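Local coordinates for glutathione S-transferase family protein (Pseudomonas putida, PDB 3LXZ) that probably conjugates reduced glutathione to a wide range of hydrophobic electrophiles, as a member of the glutathione S-transferase superfamily, at residues Y14-L19 and D156-F161; L79-P84 and Q151-D156. All coordinates share one frame; numbering follows the deposited sequence.

Interaction 1. Residues Y14-L19 and D156-F161; sequences YNMVKL and DLMFCF
The interface between the thioredoxin-like N-terminal domain and the all-helical C-terminal domain of the glutathione S-transferase fold is bridged here by helix 12-23 packing on helix 154-174. The axes of the two short segments approach to 9.2 Å, with 136° between their N-to-C directions, in an entirely buried contact. Met-16, a selenomethionine, buries the most surface: its CG is anti to the carbonyl carbon, and the extended chain crosses obliquely the bent side chain of selenomethionine Met-158, Met-16 SE lying 3.6 Å from Met-158 CE. Met-16 CG rests on the backbone, 3.4 Å from Leu-157 O. Leu-19, with CG anti to the backbone N, reaches across to Leu-157, CD2 meeting CD2 at 3.7 Å. The Phe-161 ring lies between Asn-15 CB on one face, a CH-pi contact 4.0 Å from the ring centroid and 11° off the normal, and Cys-160 SG, offset toward the rim, on the other. Met-16 CG lies 3.6 Å from Phe-161 CD2 and Leu-19 CD2 3.7 Å from Phe-161 CE2, both obliquely. An alanine in place of Phe-161 would remove the ring and would probably loosen the packing of Asn-15, Met-16 and Leu-19. Asn-15 ND2 is bonded to Ser-9 O.

Interaction 2. Residues L79-P84 and Q151-D156; sequences LLPADP and QLTLAD
Leu-79 O is the polar centre of this contact, receiving the backbone N-H of Leu-154 at 3.0 Å. The donor lies in the carbonyl plane, and the bond is moderately bent, with 146° at the hydrogen. The same oxygen also meets Thr-153 CA at 3.0 Å in a CA-H...O contact, so two neighbouring residues at the start of helix 154-174 converge on one carbonyl. Leucines pack around this bond. Leu-79 CB sits 3.7 Å from Leu-154 CD2, the two side chains crossing at about a right angle, whereas Leu-79 and Leu-152 run side by side in the same direction and touch through their CD2 atoms. On the other branch of Leu-154, CD1 approaches Leu-80 CD2 to 3.9 Å, the chains crossing obliquely.

A capping box probably helps to position the donor. Thr-153 is the N-cap: its N gives a nearly straight 2.8 Å bond to the anti lone pair of Asp-156 OD2, and its OG1, held in the crowded position between backbone N and carbonyl carbon (chi1 67°), accepts a weak bond from Ala-155 N. Asp-156 OD1 takes a further bond from Val-147 N, so both carboxylate oxygens are engaged, which would probably favour the charged form at this helix start. On the opposing segment, Leu-79 N is bonded to Glu-71 OE2. The loop between helices 63-73 and 84-106 is thus joined to the start of helix 154-174, with Leu-154 reaching Leu-67 on the former helix and Thr-153 touching Val-90 on the latter.

How the interactions relate
Both interactions use helix 154-174: interaction 2 engages its N-terminal start, interaction 1 the turns that follow. Asp-156 lies in a segment of each, though it touches the opposite segment in neither. Their centres lie about 14 Å apart, yet they meet directly where Leu-157 CD1 packs 4.2 Å from Leu-79 CD1. In the sequence, both segments of interaction 2 fall, apart from the shared Asp-156, between those of interaction 1. The buried interdomain contact is nearer the glutathione site, since the side chain of Met-16 is about 4 Å from that of Thr-63, a glutathione-binding residue, compared with about 8 Å for Leu-154. Helix 154-174 thus contacts both helix 12-23, next to this site, and the 79-84 loop.

Interaction 1. Residues Y14-L19 and D156-F161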
loop_
_atom_site.group_PDB
_atom_site.type_symbol
_atom_site.label_atom_id
_atom_site.label_comp_id
_atom_site.label_asym_id
_atom_site.label_seq_id
_atom_site.Cartn_x
_atom_site.Cartn_y
_atom_site.Cartn_z
ATOM N N TYR A 14 14.093 4.126 1.705
ATOM C CA TYR A 14 14.975 4.392 2.855
ATOM C C TYR A 14 15.121 5.908 3.019
ATOM O O TYR A 14 15.030 6.430 4.140
ATOM C CB TYR A 14 16.337 3.736 2.619
ATOM C CG TYR A 14 17.436 4.000 3.663
ATOM C CD1 TYR A 14 17.537 3.214 4.813
ATOM C CD2 TYR A 14 18.420 4.977 3.440
ATOM C CE1 TYR A 14 18.603 3.395 5.737
ATOM C CE2 TYR A 14 19.495 5.186 4.376
ATOM C CZ TYR A 14 19.562 4.409 5.504
ATOM O OH TYR A 14 20.589 4.616 6.407
ATOM N N ASN A 15 15.351 6.598 1.904
ATOM C CA ASN A 15 15.575 8.048 1.964
ATOM C C ASN A 15 14.375 8.835 2.507
ATOM O O ASN A 15 14.529 9.859 3.194
ATOM C CB ASN A 15 16.115 8.580 0.624
ATOM C CG ASN A 15 17.589 8.242 0.425
ATOM O OD1 ASN A 15 18.338 8.084 1.399
ATOM N ND2 ASN A 15 18.010 8.132 -0.829
HETATM N N MSE A 16 13.176 8.326 2.237
HETATM C CA MSE A 16 11.945 8.888 2.790
HETATM C C MSE A 16 11.932 8.836 4.312
HETATM O O MSE A 16 11.647 9.844 4.946
HETATM C CB MSE A 16 10.723 8.155 2.204
HETATM C CG MSE A 16 10.462 8.346 0.693
HETATM SE SE MSE A 16 9.076 7.009 0.258
HETATM C CE MSE A 16 9.509 6.588 -1.635
ATOM N N VAL A 17 12.255 7.684 4.905
ATOM C CA VAL A 17 12.338 7.630 6.361
ATOM C C VAL A 17 13.465 8.517 6.882
ATOM O O VAL A 17 13.267 9.245 7.862
ATOM C CB VAL A 17 12.453 6.206 6.863
ATOM C CG1 VAL A 17 12.510 6.199 8.412
ATOM C CG2 VAL A 17 11.165 5.439 6.391
ATOM N N LYS A 18 14.624 8.442 6.234
ATOM C CA LYS A 18 15.784 9.240 6.632
ATOM C C LYS A 18 15.461 10.735 6.663
ATOM O O LYS A 18 15.782 11.426 7.668
ATOM C CB LYS A 18 16.957 8.919 5.718
ATOM C CG LYS A 18 18.259 9.676 5.980
ATOM C CD LYS A 18 19.403 8.940 5.249
ATOM C CE LYS A 18 20.755 9.656 5.361
ATOM N NZ LYS A 18 21.759 8.929 4.524
ATOM N N LEU A 19 14.781 11.240 5.619
ATOM C CA LEU A 19 14.385 12.648 5.634
ATOM C C LEU A 19 13.450 12.976 6.794
ATOM O O LEU A 19 13.579 14.040 7.402
ATOM C CB LEU A 19 13.773 13.077 4.307
ATOM C CG LEU A 19 13.467 14.566 4.104
ATOM C CD1 LEU A 19 14.701 15.442 4.417
ATOM C CD2 LEU A 19 13.007 14.754 2.662
ATOM N N ASP A 156 4.557 14.383 1.260
ATOM C CA ASP A 156 5.609 15.056 0.485
ATOM C C ASP A 156 6.890 14.254 0.401
ATOM O O ASP A 156 7.638 14.413 -0.549
ATOM C CB ASP A 156 5.891 16.435 1.073
ATOM C CG ASP A 156 4.699 17.329 0.972
ATOM O OD1 ASP A 156 4.332 17.668 -0.197
ATOM O OD2 ASP A 156 4.114 17.661 2.020
ATOM N N LEU A 157 7.166 13.446 1.438
ATOM C CA LEU A 157 8.284 12.525 1.423
ATOM C C LEU A 157 8.099 11.446 0.353
ATOM O O LEU A 157 9.007 11.193 -0.443
ATOM C CB LEU A 157 8.534 11.919 2.818
ATOM C CG LEU A 157 8.528 12.905 4.014
ATOM C CD1 LEU A 157 8.758 12.174 5.363
ATOM C CD2 LEU A 157 9.534 14.048 3.801
HETATM N N MSE A 158 6.927 10.807 0.309
HETATM C CA MSE A 158 6.682 9.819 -0.748
HETATM C C MSE A 158 6.707 10.496 -2.125
HETATM O O MSE A 158 7.239 9.936 -3.088
HETATM C CB MSE A 158 5.326 9.140 -0.488
HETATM C CG MSE A 158 4.870 8.125 -1.506
HETATM SE SE MSE A 158 5.892 6.476 -1.524
HETATM C CE MSE A 158 5.735 5.805 0.311
ATOM N N PHE A 159 6.137 11.687 -2.231
ATOM C CA PHE A 159 6.207 12.453 -3.490
ATOM C C PHE A 159 7.647 12.715 -3.951
ATOM O O PHE A 159 8.008 12.438 -5.067
ATOM C CB PHE A 159 5.487 13.787 -3.318
ATOM C CG PHE A 159 5.656 14.743 -4.494
ATOM C CD1 PHE A 159 4.724 14.745 -5.533
ATOM C CD2 PHE A 159 6.730 15.631 -4.546
ATOM C CE1 PHE A 159 4.859 15.610 -6.628
ATOM C CE2 PHE A 159 6.863 16.530 -5.626
ATOM C CZ PHE A 159 5.949 16.494 -6.673
ATOM N N CYS A 160 8.483 13.257 -3.078
ATOM C CA CYS A 160 9.723 13.786 -3.596
ATOM C C CYS A 160 10.732 12.686 -3.948
ATOM O O CYS A 160 11.594 12.896 -4.778
ATOM C CB CYS A 160 10.280 14.876 -2.690
ATOM S SG CYS A 160 11.101 14.220 -1.316
ATOM N N PHE A 161 10.585 11.491 -3.355
ATOM C CA PHE A 161 11.451 10.372 -3.689
ATOM C C PHE A 161 10.798 9.301 -4.562
ATOM O O PHE A 161 11.451 8.284 -4.862
ATOM C CB PHE A 161 12.021 9.723 -2.404
ATOM C CG PHE A 161 12.931 10.622 -1.620
ATOM C CD1 PHE A 161 14.183 10.992 -2.126
ATOM C CD2 PHE A 161 12.581 11.046 -0.335
ATOM C CE1 PHE A 161 15.035 11.800 -1.358
ATOM C CE2 PHE A 161 13.439 11.845 0.431
ATOM C CZ PHE A 161 14.644 12.234 -0.084
#

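Interaction 2. Residues L79-P84 and Q151-D156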
loop_
_atom_site.group_PDB
_atom_site.type_symbol
_atom_site.label_atom_id
_atom_site.label_comp_id
_atom_site.label_asym_id
_atom_site.label_seq_id
_atom_site.Cartn_x
_atom_site.Cartn_y
_atom_site.Cartn_z
ATOM N N LEU A 79 4.560 16.141 11.135
ATOM C CA LEU A 79 4.500 15.939 9.669
ATOM C C LEU A 79 3.095 15.509 9.223
ATOM O O LEU A 79 2.905 14.902 8.136
ATOM C CB LEU A 79 5.571 14.953 9.177
ATOM C CG LEU A 79 7.043 15.296 9.482
ATOM C CD1 LEU A 79 7.976 14.196 8.970
ATOM C CD2 LEU A 79 7.396 16.629 8.881
ATOM N N LEU A 80 2.117 15.847 10.069
ATOM C CA LEU A 80 0.699 15.624 9.823
ATOM C C LEU A 80 -0.070 16.813 10.335
ATOM O O LEU A 80 0.372 17.435 11.331
ATOM C CB LEU A 80 0.182 14.403 10.594
ATOM C CG LEU A 80 0.672 13.067 10.092
ATOM C CD1 LEU A 80 0.188 11.990 11.048
ATOM C CD2 LEU A 80 0.144 12.888 8.669
ATOM N N PRO A 81 -1.215 17.128 9.692
ATOM C CA PRO A 81 -2.145 18.131 10.248
ATOM C C PRO A 81 -2.765 17.662 11.592
ATOM O O PRO A 81 -2.608 16.489 11.965
ATOM C CB PRO A 81 -3.200 18.307 9.155
ATOM C CG PRO A 81 -3.048 17.106 8.203
ATOM C CD PRO A 81 -1.667 16.567 8.393
ATOM N N ALA A 82 -3.426 18.580 12.317
ATOM C CA ALA A 82 -4.019 18.280 13.636
ATOM C C ALA A 82 -5.344 17.471 13.577
ATOM O O ALA A 82 -5.675 16.746 14.515
ATOM C CB ALA A 82 -4.252 19.599 14.435
ATOM N N ASP A 83 -6.086 17.600 12.482
ATOM C CA ASP A 83 -7.444 17.022 12.391
ATOM C C ASP A 83 -7.456 15.623 11.757
ATOM O O ASP A 83 -6.744 15.364 10.755
ATOM C CB ASP A 83 -8.374 17.943 11.607
ATOM C CG ASP A 83 -7.926 18.123 10.157
ATOM O OD1 ASP A 83 -6.758 18.550 9.957
ATOM O OD2 ASP A 83 -8.727 17.824 9.234
ATOM N N PRO A 84 -8.306 14.731 12.292
ATOM C CA PRO A 84 -8.345 13.342 11.800
ATOM C C PRO A 84 -8.588 13.237 10.312
ATOM O O PRO A 84 -7.895 12.481 9.645
ATOM C CB PRO A 84 -9.525 12.729 12.558
ATOM C CG PRO A 84 -9.560 13.502 13.859
ATOM C CD PRO A 84 -9.145 14.923 13.492
ATOM N N GLN A 151 1.341 22.807 4.344
ATOM C CA GLN A 151 2.458 22.388 5.225
ATOM C C GLN A 151 3.096 21.088 4.750
ATOM O O GLN A 151 2.413 20.233 4.202
ATOM C CB GLN A 151 1.987 22.170 6.666
ATOM C CG GLN A 151 1.257 23.353 7.323
ATOM C CD GLN A 151 2.172 24.165 8.217
ATOM O OE1 GLN A 151 2.905 25.047 7.754
ATOM N NE2 GLN A 151 2.142 23.864 9.510
ATOM N N LEU A 152 4.397 20.942 4.999
ATOM C CA LEU A 152 5.114 19.693 4.725
ATOM C C LEU A 152 4.464 18.548 5.525
ATOM O O LEU A 152 4.224 18.686 6.733
ATOM C CB LEU A 152 6.600 19.831 5.106
ATOM C CG LEU A 152 7.428 18.550 4.962
ATOM C CD1 LEU A 152 7.602 18.330 3.512
ATOM C CD2 LEU A 152 8.810 18.683 5.606
ATOM N N THR A 153 4.142 17.453 4.843
ATOM C CA THR A 153 3.596 16.250 5.507
ATOM C C THR A 153 4.294 15.008 4.976
ATOM O O THR A 153 5.072 15.099 4.027
ATOM C CB THR A 153 2.090 16.044 5.267
ATOM O OG1 THR A 153 1.842 15.743 3.882
ATOM C CG2 THR A 153 1.292 17.258 5.660
ATOM N N LEU A 154 3.993 13.842 5.583
ATOM C CA LEU A 154 4.459 12.562 5.084
ATOM C C LEU A 154 4.258 12.347 3.591
ATOM O O LEU A 154 5.102 11.740 2.917
ATOM C CB LEU A 154 3.771 11.413 5.850
ATOM C CG LEU A 154 3.871 11.496 7.378
ATOM C CD1 LEU A 154 3.086 10.332 8.030
ATOM C CD2 LEU A 154 5.315 11.515 7.885
ATOM N N ALA A 155 3.137 12.801 3.070
ATOM C CA ALA A 155 2.906 12.602 1.647
ATOM C C ALA A 155 3.950 13.288 0.772
ATOM O O ALA A 155 4.220 12.801 -0.335
ATOM C CB ALA A 155 1.498 13.050 1.253
ATOM N N ASP A 156 4.557 14.383 1.260
ATOM C CA ASP A 156 5.609 15.056 0.485
ATOM C C ASP A 156 6.890 14.254 0.401
ATOM O O ASP A 156 7.638 14.413 -0.549
ATOM C CB ASP A 156 5.891 16.435 1.073
ATOM C CG ASP A 156 4.699 17.329 0.972
ATOM O OD1 ASP A 156 4.332 17.668 -0.197
ATOM O OD2 ASP A 156 4.114 17.661 2.020
#